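PDB 3H7M: sensor protein from Geobacter sulfurreducens, which probably works as a membrane-bound histidine kinase that uses ATP to phosphorylate a protein histidine, this chain being its sensor domain, which resembles periplasmic binding proteins. Local coordinates for residues N37-T41 with R192-A196; A43-M48 with E210-L215; S78-R83 with D125-E130; P92-H98 with S187-Y193. Numbering follows the deposited sequence.

Interaction 1 (N37-T41 with R192-A196); sequences NVELT and RYGYA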
# COMPACT_ATOMS: atom_id res chain seq x y z
N ASN A 37 5.31 7.49 -1.79
CA ASN A 37 5.22 7.73 -0.35
C ASN A 37 6.46 8.44 0.16
O ASN A 37 6.37 9.44 0.89
CB ASN A 37 5.04 6.40 0.42
CG ASN A 37 3.71 5.68 0.07
OD1 ASN A 37 2.88 6.16 -0.69
ND2 ASN A 37 3.52 4.51 0.66
N VAL A 38 7.61 7.92 -0.23
CA VAL A 38 8.92 8.45 0.17
C VAL A 38 9.09 9.91 -0.23
O VAL A 38 9.45 10.77 0.57
CB VAL A 38 10.02 7.55 -0.45
CG1 VAL A 38 11.41 8.15 -0.27
CG2 VAL A 38 9.98 6.19 0.23
N GLU A 39 8.80 10.20 -1.47
CA GLU A 39 8.91 11.54 -1.97
C GLU A 39 7.94 12.45 -1.20
O GLU A 39 8.26 13.59 -0.85
CB GLU A 39 8.55 11.51 -3.44
CG GLU A 39 9.30 12.49 -4.27
CD GLU A 39 9.40 12.06 -5.71
OE1 GLU A 39 9.78 10.88 -5.93
OE2 GLU A 39 9.12 12.90 -6.61
N LEU A 40 6.74 11.93 -0.94
CA LEU A 40 5.73 12.68 -0.21
C LEU A 40 6.23 12.97 1.21
O LEU A 40 6.20 14.10 1.69
CB LEU A 40 4.45 11.85 -0.17
CG LEU A 40 3.16 12.60 -0.48
CD1 LEU A 40 3.35 13.49 -1.72
CD2 LEU A 40 2.04 11.60 -0.72
N THR A 41 6.69 11.93 1.88
CA THR A 41 7.22 12.07 3.21
C THR A 41 8.41 13.03 3.25
O THR A 41 8.50 13.86 4.14
CB THR A 41 7.66 10.74 3.75
OG1 THR A 41 6.50 9.93 3.95
CG2 THR A 41 8.41 10.92 5.09
N ARG A 192 -8.70 4.14 1.07
CA ARG A 192 -8.18 5.47 1.42
C ARG A 192 -6.83 5.14 2.04
O ARG A 192 -6.76 4.49 3.07
CB ARG A 192 -9.09 6.15 2.44
CG ARG A 192 -10.56 6.11 2.05
CD ARG A 192 -11.39 7.06 2.91
NE ARG A 192 -11.41 8.41 2.36
CZ ARG A 192 -11.64 9.50 3.08
NH1 ARG A 192 -11.85 9.39 4.38
NH2 ARG A 192 -11.64 10.70 2.50
N TYR A 193 -5.77 5.60 1.39
CA TYR A 193 -4.38 5.28 1.78
C TYR A 193 -3.58 6.52 2.24
O TYR A 193 -3.53 7.54 1.54
CB TYR A 193 -3.73 4.61 0.55
CG TYR A 193 -2.37 4.00 0.70
CD1 TYR A 193 -2.21 2.68 1.14
CD2 TYR A 193 -1.23 4.71 0.29
CE1 TYR A 193 -0.95 2.07 1.15
CE2 TYR A 193 0.05 4.11 0.28
CZ TYR A 193 0.18 2.80 0.71
OH TYR A 193 1.44 2.25 0.74
N GLY A 194 -2.93 6.42 3.39
CA GLY A 194 -2.19 7.59 3.86
C GLY A 194 -1.33 7.35 5.07
O GLY A 194 -1.00 6.20 5.38
N TYR A 195 -0.94 8.41 5.76
CA TYR A 195 -0.11 8.19 6.94
C TYR A 195 -0.95 7.73 8.11
O TYR A 195 -2.18 7.88 8.12
CB TYR A 195 0.64 9.46 7.35
CG TYR A 195 1.58 9.99 6.30
CD1 TYR A 195 1.11 10.78 5.25
CD2 TYR A 195 2.94 9.68 6.35
CE1 TYR A 195 1.96 11.24 4.28
CE2 TYR A 195 3.80 10.15 5.37
CZ TYR A 195 3.30 10.93 4.34
OH TYR A 195 4.15 11.36 3.35
N ALA A 196 -0.27 7.17 9.11
CA ALA A 196 -0.89 6.69 10.32
C ALA A 196 0.18 6.66 11.43
O ALA A 196 1.35 6.37 11.17
CB ALA A 196 -1.47 5.33 10.10

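Interaction 2 (A43-M48 with E210-L215); sequences AIAEVM and EGLAIL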
# COMPACT_ATOMS: atom_id res chain seq x y z
N ALA A 43 9.00 15.41 1.24
CA ALA A 43 8.53 16.76 0.99
C ALA A 43 7.88 17.32 2.25
O ALA A 43 8.08 18.48 2.58
CB ALA A 43 7.55 16.80 -0.18
N ILE A 44 7.12 16.49 2.96
CA ILE A 44 6.44 16.93 4.17
C ILE A 44 7.49 17.28 5.24
O ILE A 44 7.38 18.30 5.92
CB ILE A 44 5.51 15.81 4.70
CG1 ILE A 44 4.22 15.78 3.89
CG2 ILE A 44 5.24 15.99 6.18
CD1 ILE A 44 3.24 14.68 4.33
N ALA A 45 8.50 16.43 5.37
CA ALA A 45 9.57 16.64 6.35
C ALA A 45 10.18 17.98 6.09
O ALA A 45 10.53 18.72 7.00
CB ALA A 45 10.62 15.58 6.20
N GLU A 46 10.29 18.31 4.82
CA GLU A 46 10.89 19.57 4.50
C GLU A 46 10.04 20.76 4.85
O GLU A 46 10.57 21.74 5.35
CB GLU A 46 11.28 19.63 3.03
CG GLU A 46 11.96 20.91 2.70
CD GLU A 46 12.68 20.86 1.40
OE1 GLU A 46 12.06 20.44 0.39
OE2 GLU A 46 13.86 21.25 1.38
N VAL A 47 8.73 20.72 4.62
CA VAL A 47 7.97 21.91 4.97
C VAL A 47 7.69 22.03 6.47
O VAL A 47 7.53 23.12 6.98
CB VAL A 47 6.62 22.00 4.21
CG1 VAL A 47 6.83 21.75 2.71
CG2 VAL A 47 5.63 21.05 4.80
N MET A 48 7.67 20.90 7.17
CA MET A 48 7.40 20.89 8.61
C MET A 48 8.67 20.97 9.45
O MET A 48 8.62 20.93 10.68
CB MET A 48 6.63 19.63 9.01
CG MET A 48 5.32 19.44 8.29
SD MET A 48 4.32 20.92 8.32
CE MET A 48 4.02 21.03 10.12
N GLU A 210 -0.93 18.45 8.54
CA GLU A 210 -0.64 19.82 8.17
C GLU A 210 0.32 19.86 6.97
O GLU A 210 0.13 20.63 6.02
CB GLU A 210 -0.02 20.53 9.38
CG GLU A 210 -0.14 22.04 9.38
CD GLU A 210 0.49 22.69 10.61
OE1 GLU A 210 0.38 22.10 11.72
OE2 GLU A 210 1.07 23.78 10.48
N GLY A 211 1.36 19.02 7.01
CA GLY A 211 2.30 18.96 5.90
C GLY A 211 1.56 18.56 4.62
O GLY A 211 1.72 19.18 3.56
N LEU A 212 0.72 17.53 4.71
CA LEU A 212 -0.04 17.08 3.54
C LEU A 212 -0.90 18.20 3.02
O LEU A 212 -0.91 18.50 1.82
CB LEU A 212 -0.91 15.88 3.91
CG LEU A 212 -1.70 15.20 2.79
CD1 LEU A 212 -0.77 14.79 1.62
CD2 LEU A 212 -2.36 13.98 3.39
N ALA A 213 -1.62 18.85 3.94
CA ALA A 213 -2.48 19.95 3.55
C ALA A 213 -1.66 21.05 2.87
O ALA A 213 -2.11 21.65 1.89
CB ALA A 213 -3.21 20.51 4.78
N ILE A 214 -0.46 21.30 3.38
CA ILE A 214 0.38 22.33 2.78
C ILE A 214 0.79 21.96 1.37
O ILE A 214 0.64 22.76 0.44
CB ILE A 214 1.63 22.60 3.62
CG1 ILE A 214 1.24 23.27 4.94
CG2 ILE A 214 2.57 23.46 2.85
CD1 ILE A 214 2.41 23.54 5.85
N LEU A 215 1.32 20.74 1.20
CA LEU A 215 1.69 20.27 -0.16
C LEU A 215 0.51 20.41 -1.14
O LEU A 215 0.70 20.78 -2.30
CB LEU A 215 2.13 18.80 -0.12
CG LEU A 215 3.42 18.56 0.66
CD1 LEU A 215 3.80 17.10 0.66
CD2 LEU A 215 4.52 19.45 0.08

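Interaction 3 (S78-R83 with D125-E130); sequences SWSEKR and DGIMHE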
# COMPACT_ATOMS: atom_id res chain seq x y z
N SER A 78 -3.75 1.68 4.28
CA SER A 78 -5.16 1.78 3.96
C SER A 78 -6.01 1.85 5.22
O SER A 78 -5.75 1.17 6.20
CB SER A 78 -5.59 0.59 3.10
OG SER A 78 -5.15 0.72 1.76
N TRP A 79 -7.04 2.69 5.18
CA TRP A 79 -7.94 2.85 6.31
C TRP A 79 -8.97 1.72 6.38
O TRP A 79 -9.38 1.17 5.35
CB TRP A 79 -8.69 4.18 6.20
CG TRP A 79 -9.60 4.43 7.37
CD1 TRP A 79 -9.26 5.00 8.57
CD2 TRP A 79 -10.97 4.04 7.49
NE1 TRP A 79 -10.34 4.97 9.43
CE2 TRP A 79 -11.40 4.39 8.78
CE3 TRP A 79 -11.89 3.42 6.62
CZ2 TRP A 79 -12.70 4.15 9.23
CZ3 TRP A 79 -13.18 3.18 7.07
CH2 TRP A 79 -13.57 3.55 8.36
N SER A 80 -9.36 1.38 7.62
CA SER A 80 -10.40 0.38 7.90
C SER A 80 -10.83 0.53 9.35
O SER A 80 -10.06 0.99 10.18
CB SER A 80 -9.91 -1.06 7.69
OG SER A 80 -9.46 -1.60 8.91
N GLU A 81 -12.06 0.13 9.63
CA GLU A 81 -12.60 0.22 10.98
C GLU A 81 -11.76 -0.52 12.00
O GLU A 81 -11.35 0.06 13.01
CB GLU A 81 -14.03 -0.31 11.01
CG GLU A 81 -15.08 0.78 10.89
CD GLU A 81 -14.89 1.87 11.93
OE1 GLU A 81 -14.42 1.54 13.05
OE2 GLU A 81 -15.21 3.04 11.65
N LYS A 82 -11.48 -1.80 11.74
CA LYS A 82 -10.67 -2.60 12.66
C LYS A 82 -9.34 -1.90 12.87
O LYS A 82 -8.74 -1.96 13.96
CB LYS A 82 -10.40 -3.99 12.08
CG LYS A 82 -11.11 -5.14 12.77
CD LYS A 82 -10.62 -6.49 12.24
CE LYS A 82 -11.50 -7.66 12.69
NZ LYS A 82 -11.53 -7.89 14.17
N ARG A 83 -8.87 -1.23 11.82
CA ARG A 83 -7.59 -0.54 11.86
C ARG A 83 -7.63 0.77 12.63
O ARG A 83 -6.74 1.03 13.42
CB ARG A 83 -7.09 -0.30 10.43
CG ARG A 83 -6.56 -1.56 9.72
CD ARG A 83 -6.02 -1.23 8.32
NE ARG A 83 -5.40 -2.38 7.66
CZ ARG A 83 -4.79 -2.32 6.47
NH1 ARG A 83 -4.71 -1.17 5.80
NH2 ARG A 83 -4.25 -3.42 5.96
N ASP A 125 -2.68 -10.46 4.80
CA ASP A 125 -3.36 -9.57 5.74
C ASP A 125 -3.65 -8.17 5.24
O ASP A 125 -3.82 -7.26 6.04
CB ASP A 125 -2.60 -9.44 7.07
CG ASP A 125 -2.59 -10.73 7.87
OD1 ASP A 125 -3.63 -11.44 7.86
OD2 ASP A 125 -1.56 -11.02 8.52
N GLY A 126 -3.69 -7.99 3.92
CA GLY A 126 -4.00 -6.67 3.40
C GLY A 126 -5.50 -6.52 3.46
O GLY A 126 -6.21 -7.49 3.76
N ILE A 127 -6.01 -5.33 3.15
CA ILE A 127 -7.44 -5.09 3.19
C ILE A 127 -8.24 -6.18 2.46
O ILE A 127 -9.36 -6.51 2.88
CB ILE A 127 -7.78 -3.67 2.60
CG1 ILE A 127 -8.33 -2.74 3.68
CG2 ILE A 127 -8.88 -3.77 1.56
CD1 ILE A 127 -7.48 -2.64 4.92
N MET A 128 -7.69 -6.75 1.40
CA MET A 128 -8.45 -7.76 0.67
C MET A 128 -8.41 -9.13 1.32
O MET A 128 -9.29 -9.95 1.11
CB MET A 128 -7.95 -7.84 -0.76
CG MET A 128 -8.47 -6.69 -1.62
SD MET A 128 -10.27 -6.74 -1.88
CE MET A 128 -10.49 -8.47 -2.23
N HIS A 129 -7.37 -9.37 2.10
CA HIS A 129 -7.27 -10.64 2.78
C HIS A 129 -8.47 -10.61 3.74
O HIS A 129 -9.43 -11.38 3.59
CB HIS A 129 -5.94 -10.73 3.53
CG HIS A 129 -5.77 -12.01 4.29
ND1 HIS A 129 -4.70 -12.23 5.14
CD2 HIS A 129 -6.54 -13.12 4.35
CE1 HIS A 129 -4.82 -13.43 5.69
NE2 HIS A 129 -5.93 -13.99 5.23
N GLU A 130 -8.41 -9.69 4.70
CA GLU A 130 -9.49 -9.53 5.66
C GLU A 130 -10.85 -9.52 4.96
O GLU A 130 -11.76 -10.25 5.35
CB GLU A 130 -9.33 -8.22 6.43
CG GLU A 130 -8.11 -8.14 7.33
CD GLU A 130 -7.87 -6.74 7.86
OE1 GLU A 130 -8.85 -6.09 8.28
OE2 GLU A 130 -6.70 -6.29 7.87
O HOH W 1 -5.10 -5.05 9.42

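Interaction 4 (P92-H98 with S187-Y193); sequences PHTIVYH and SIAAQRY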
# COMPACT_ATOMS: atom_id res chain seq x y z
N PRO A 92 -6.23 10.72 3.83
CA PRO A 92 -5.43 9.93 2.87
C PRO A 92 -4.70 10.77 1.82
O PRO A 92 -5.18 11.84 1.43
CB PRO A 92 -6.47 9.02 2.24
CG PRO A 92 -7.67 9.97 2.12
CD PRO A 92 -7.66 10.71 3.46
N HIS A 93 -3.55 10.30 1.35
CA HIS A 93 -2.86 11.05 0.31
C HIS A 93 -3.17 10.44 -1.06
O HIS A 93 -2.89 11.03 -2.10
CB HIS A 93 -1.34 11.17 0.59
CG HIS A 93 -0.61 9.87 0.76
ND1 HIS A 93 -0.45 8.96 -0.26
CD2 HIS A 93 0.07 9.37 1.83
CE1 HIS A 93 0.29 7.95 0.17
NE2 HIS A 93 0.62 8.17 1.43
N THR A 94 -3.78 9.26 -1.05
CA THR A 94 -4.17 8.61 -2.31
C THR A 94 -5.28 7.56 -2.11
O THR A 94 -5.51 7.07 -1.01
CB THR A 94 -2.97 7.90 -2.97
OG1 THR A 94 -3.36 7.42 -4.27
CG2 THR A 94 -2.54 6.73 -2.14
N ILE A 95 -5.94 7.21 -3.21
CA ILE A 95 -6.97 6.18 -3.19
C ILE A 95 -6.45 4.97 -3.98
O ILE A 95 -6.07 5.10 -5.15
CB ILE A 95 -8.27 6.65 -3.86
CG1 ILE A 95 -8.77 7.91 -3.16
CG2 ILE A 95 -9.31 5.55 -3.78
CD1 ILE A 95 -9.01 7.72 -1.69
N VAL A 96 -6.42 3.82 -3.34
CA VAL A 96 -5.94 2.59 -3.94
C VAL A 96 -7.05 1.62 -4.36
O VAL A 96 -7.74 1.05 -3.52
CB VAL A 96 -5.03 1.84 -2.95
CG1 VAL A 96 -4.50 0.56 -3.59
CG2 VAL A 96 -3.90 2.73 -2.54
N TYR A 97 -7.22 1.44 -5.66
CA TYR A 97 -8.22 0.50 -6.17
C TYR A 97 -7.59 -0.87 -6.24
O TYR A 97 -6.38 -1.00 -6.27
CB TYR A 97 -8.65 0.88 -7.57
CG TYR A 97 -9.67 1.97 -7.65
CD1 TYR A 97 -11.01 1.71 -7.39
CD2 TYR A 97 -9.30 3.25 -8.04
CE1 TYR A 97 -11.98 2.71 -7.55
CE2 TYR A 97 -10.26 4.26 -8.19
CZ TYR A 97 -11.59 3.97 -7.95
OH TYR A 97 -12.53 4.96 -8.13
N HIS A 98 -8.42 -1.91 -6.26
CA HIS A 98 -7.91 -3.26 -6.39
C HIS A 98 -8.33 -3.80 -7.73
O HIS A 98 -9.08 -3.17 -8.48
CB HIS A 98 -8.44 -4.20 -5.33
CG HIS A 98 -7.77 -4.04 -4.00
ND1 HIS A 98 -8.09 -3.02 -3.13
CD2 HIS A 98 -6.81 -4.77 -3.40
CE1 HIS A 98 -7.35 -3.13 -2.04
NE2 HIS A 98 -6.56 -4.19 -2.18
N SER A 187 -11.16 -1.63 -11.02
CA SER A 187 -11.77 -0.67 -10.11
C SER A 187 -12.70 -1.19 -9.02
O SER A 187 -13.69 -0.53 -8.66
CB SER A 187 -12.50 0.41 -10.93
OG SER A 187 -11.59 1.16 -11.71
N ILE A 188 -12.41 -2.37 -8.48
CA ILE A 188 -13.24 -2.88 -7.41
C ILE A 188 -12.55 -2.67 -6.07
O ILE A 188 -11.33 -2.77 -5.96
CB ILE A 188 -13.58 -4.39 -7.60
CG1 ILE A 188 -12.33 -5.25 -7.42
CG2 ILE A 188 -14.18 -4.61 -8.98
CD1 ILE A 188 -12.64 -6.74 -7.45
N ALA A 189 -13.34 -2.33 -5.05
CA ALA A 189 -12.86 -2.10 -3.67
C ALA A 189 -11.80 -1.01 -3.44
O ALA A 189 -10.69 -1.34 -3.05
CB ALA A 189 -12.37 -3.43 -3.07
N ALA A 190 -12.16 0.26 -3.65
CA ALA A 190 -11.25 1.40 -3.46
C ALA A 190 -10.86 1.64 -1.99
O ALA A 190 -11.68 1.52 -1.09
CB ALA A 190 -11.85 2.66 -4.04
N GLN A 191 -9.60 2.01 -1.75
CA GLN A 191 -9.13 2.25 -0.38
C GLN A 191 -8.57 3.65 -0.16
O GLN A 191 -8.03 4.27 -1.09
CB GLN A 191 -8.05 1.23 -0.03
CG GLN A 191 -8.49 -0.19 -0.16
CD GLN A 191 -9.66 -0.49 0.75
OE1 GLN A 191 -9.53 -0.42 1.97
NE2 GLN A 191 -10.80 -0.81 0.15
N ARG A 192 -8.70 4.14 1.07
CA ARG A 192 -8.18 5.47 1.42
C ARG A 192 -6.83 5.14 2.04
O ARG A 192 -6.76 4.49 3.07
CB ARG A 192 -9.09 6.15 2.44
CG ARG A 192 -10.56 6.11 2.05
CD ARG A 192 -11.39 7.06 2.91
NE ARG A 192 -11.41 8.41 2.36
CZ ARG A 192 -11.64 9.50 3.08
NH1 ARG A 192 -11.85 9.39 4.38
NH2 ARG A 192 -11.64 10.70 2.50
N TYR A 193 -5.77 5.60 1.39
CA TYR A 193 -4.38 5.28 1.78
C TYR A 193 -3.58 6.52 2.24
O TYR A 193 -3.53 7.54 1.54
CB TYR A 193 -3.73 4.61 0.55
CG TYR A 193 -2.37 4.00 0.70
CD1 TYR A 193 -2.21 2.68 1.14
CD2 TYR A 193 -1.23 4.71 0.29
CE1 TYR A 193 -0.95 2.07 1.15
CE2 TYR A 193 0.05 4.11 0.28
CZ TYR A 193 0.18 2.80 0.71
OH TYR A 193 1.44 2.25 0.74

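Interaction 1 (N37-T41 with R192-A196)
Tyr195 brings the hydroxyl end of its ring up to helix 37-41, beside the Leu40-Thr41 peptide: Tyr195 OH is 3.4 Å from Leu40 C and 3.6 Å from Leu40 CB. The phenol is tied down by a hydrogen bond from Tyr195 OH to Thr41 OG1, 2.8 Å long, with Thr41 OG1 at the ring's edge. Thr41 N is almost as close to Tyr195 OH, at 3.0 Å, but the angle is poor and this amide serves the helix instead, bonding to Asn37 O at 2.7 Å. Two residues back along the strand, Tyr193 points its ring to the same helix and accepts a hydrogen bond from Asn37, with Asn37 ND2 and Tyr193 OH 3.1 Å apart; Asn37 ND2 also bonds Glu25. The principle is one of reach. With 10.7 Å between the axes of helix and strand, small side chains would not span the gap, whereas two tyrosines, separated by Gly194, bridge it and finish on polar atoms of a buried interface. Phe208 stacks on Tyr195, and Gln75 of strand 73-78 gives Thr41 OG1 a further partner. A helix lying across a mixed central sheet is the alpha/beta layering of a periplasmic-binding-protein lobe, here in the family 3 solute-binding fold of a kinase sensor domain.

Interaction 2 (A43-M48 with E210-L215)
The two helical segments cross almost at right angles, 99° between their N-to-C directions, with axes 8.9 Å apart at closest approach. The axis distance is ordinary, but at the crossing the backbones come close, Gly211 CA lying 4.9 Å from Ile44 CA, where a side chain would run into Ile44 CG2 and press on Met48 CG. The neighbouring residues fill in around this notch. Met48 SD sits 3.7 Å from Gly211 CA, and Val47 CG2 lies 4.1 Å from the same atom. Further along helix 210-215, Ile44 CG1 meets Leu215 CD1 at 3.5 Å, and Ala43 CB approaches Leu215 CD1 at 3.9 Å, so Leu215 lies against successive residues of the crossing helix. Ile214 closes the more exposed side, its CD1 being 4.2 Å from Val47 CG2 and 4.1 Å from Met48 SD. No hydrogen bond joins the segments; the contact is apolar packing, an example of a glycine accommodating a close backbone approach at a helix crossing. Helix 36-48 is thereby joined to helix 202-218, and helix 220-227 packs beside both, with Gln220 touching Ala43 and Leu215 while Ile224 meets Ala43 and Tyr221 meets Leu215.

Interaction 3 (S78-R83 with D125-E130)
No direct hydrogen bond or salt bridge crosses this contact, although an arginine and a glutamate face one another: Arg83 NE and Glu130 OE2 stay 4.1 Å apart. They meet across the cleft between the two lobes of a periplasmic-binding-protein fold, where residues around the start of helix 81-84 meet the first turn of helix 127-133. Ser80 is the N-cap of the first, with Ser80 OG accepting from Arg83 N at 3.0 Å, and Gly126 holds the N-cap position of the second. Arg83 is also fixed within its own segment, Arg83 NH1 donating to Ser78 O at 2.6 Å. Ile127 fits against this side, its CD1 lying 4.2 Å from Ser78 CB and 4.0 Å from Ser80 CB. Solvent completes the pairing that the charges do not make directly: one water accepts from Arg83 NE at 3.2 Å and donates to Glu130 OE2 at 2.5 Å.

Interaction 4 (P92-H98 with S187-Y193)
Val96 CG2 packs on Tyr193 CB at 3.6 Å, at the apolar centre of an antiparallel strand pair that crosses between the lobes, as the connecting strands do in the type II periplasmic-binding-protein fold. Thr94 adds to the same face, its CG2 3.4 Å from Tyr193 CD2. On the reverse face, Ile95 CG2 lies 3.9 Å from Ala190 CB, which also meets Tyr97 CE1 at 3.5 Å. Backbone bonding frames this packing: Thr94 and Tyr193 form one hydrogen-bonded pair, and Val96 with Gln191 another, with Gln191 N reaching Val96 O at 2.7 Å. Between them, the non-hydrogen-bonded pair Ile95-Arg192 has its CA atoms 4.8 Å apart.

The regular pattern breaks toward both ends. At one, His93 N and Thr94 N both donate to Tyr193 O, at 2.8 and 3.1 Å, the signature of a classic beta bulge; the His93 imidazole turns to Gln75, and Tyr193 OH to Asn37. At the other, the register slips by one residue after Val96, a second bulge, so that His98 pairs with Ile188 and His98 N bonds to Ile188 O at 3.0 Å. The extra residue in this bulge exposes a carbonyl to the histidine side chain, and His98 ND1 donates to Ala189 O at 3.1 Å.

From the N terminus, helix 36-48 comes first and supplies one side of two contacts: residues 37-41 wait for strand 181-198 in interaction 1, and residues 43-48 for helix 202-218 in interaction 2. Because that strand precedes that helix, these two contacts cross. Inside the long loops they close, segments 78-83 and 92-98 follow in turn; the first is met by 125-130, closing interaction 3, and the second by 187-193, closing interaction 4, so these two cross as well. Interaction 3 nests within both long loops, interaction 4 within that of interaction 2. Interactions 1 and 4 share Arg192 and Tyr193, joining helix, sheet and inter-lobe crossing strands, while interaction 3 spans the cleft.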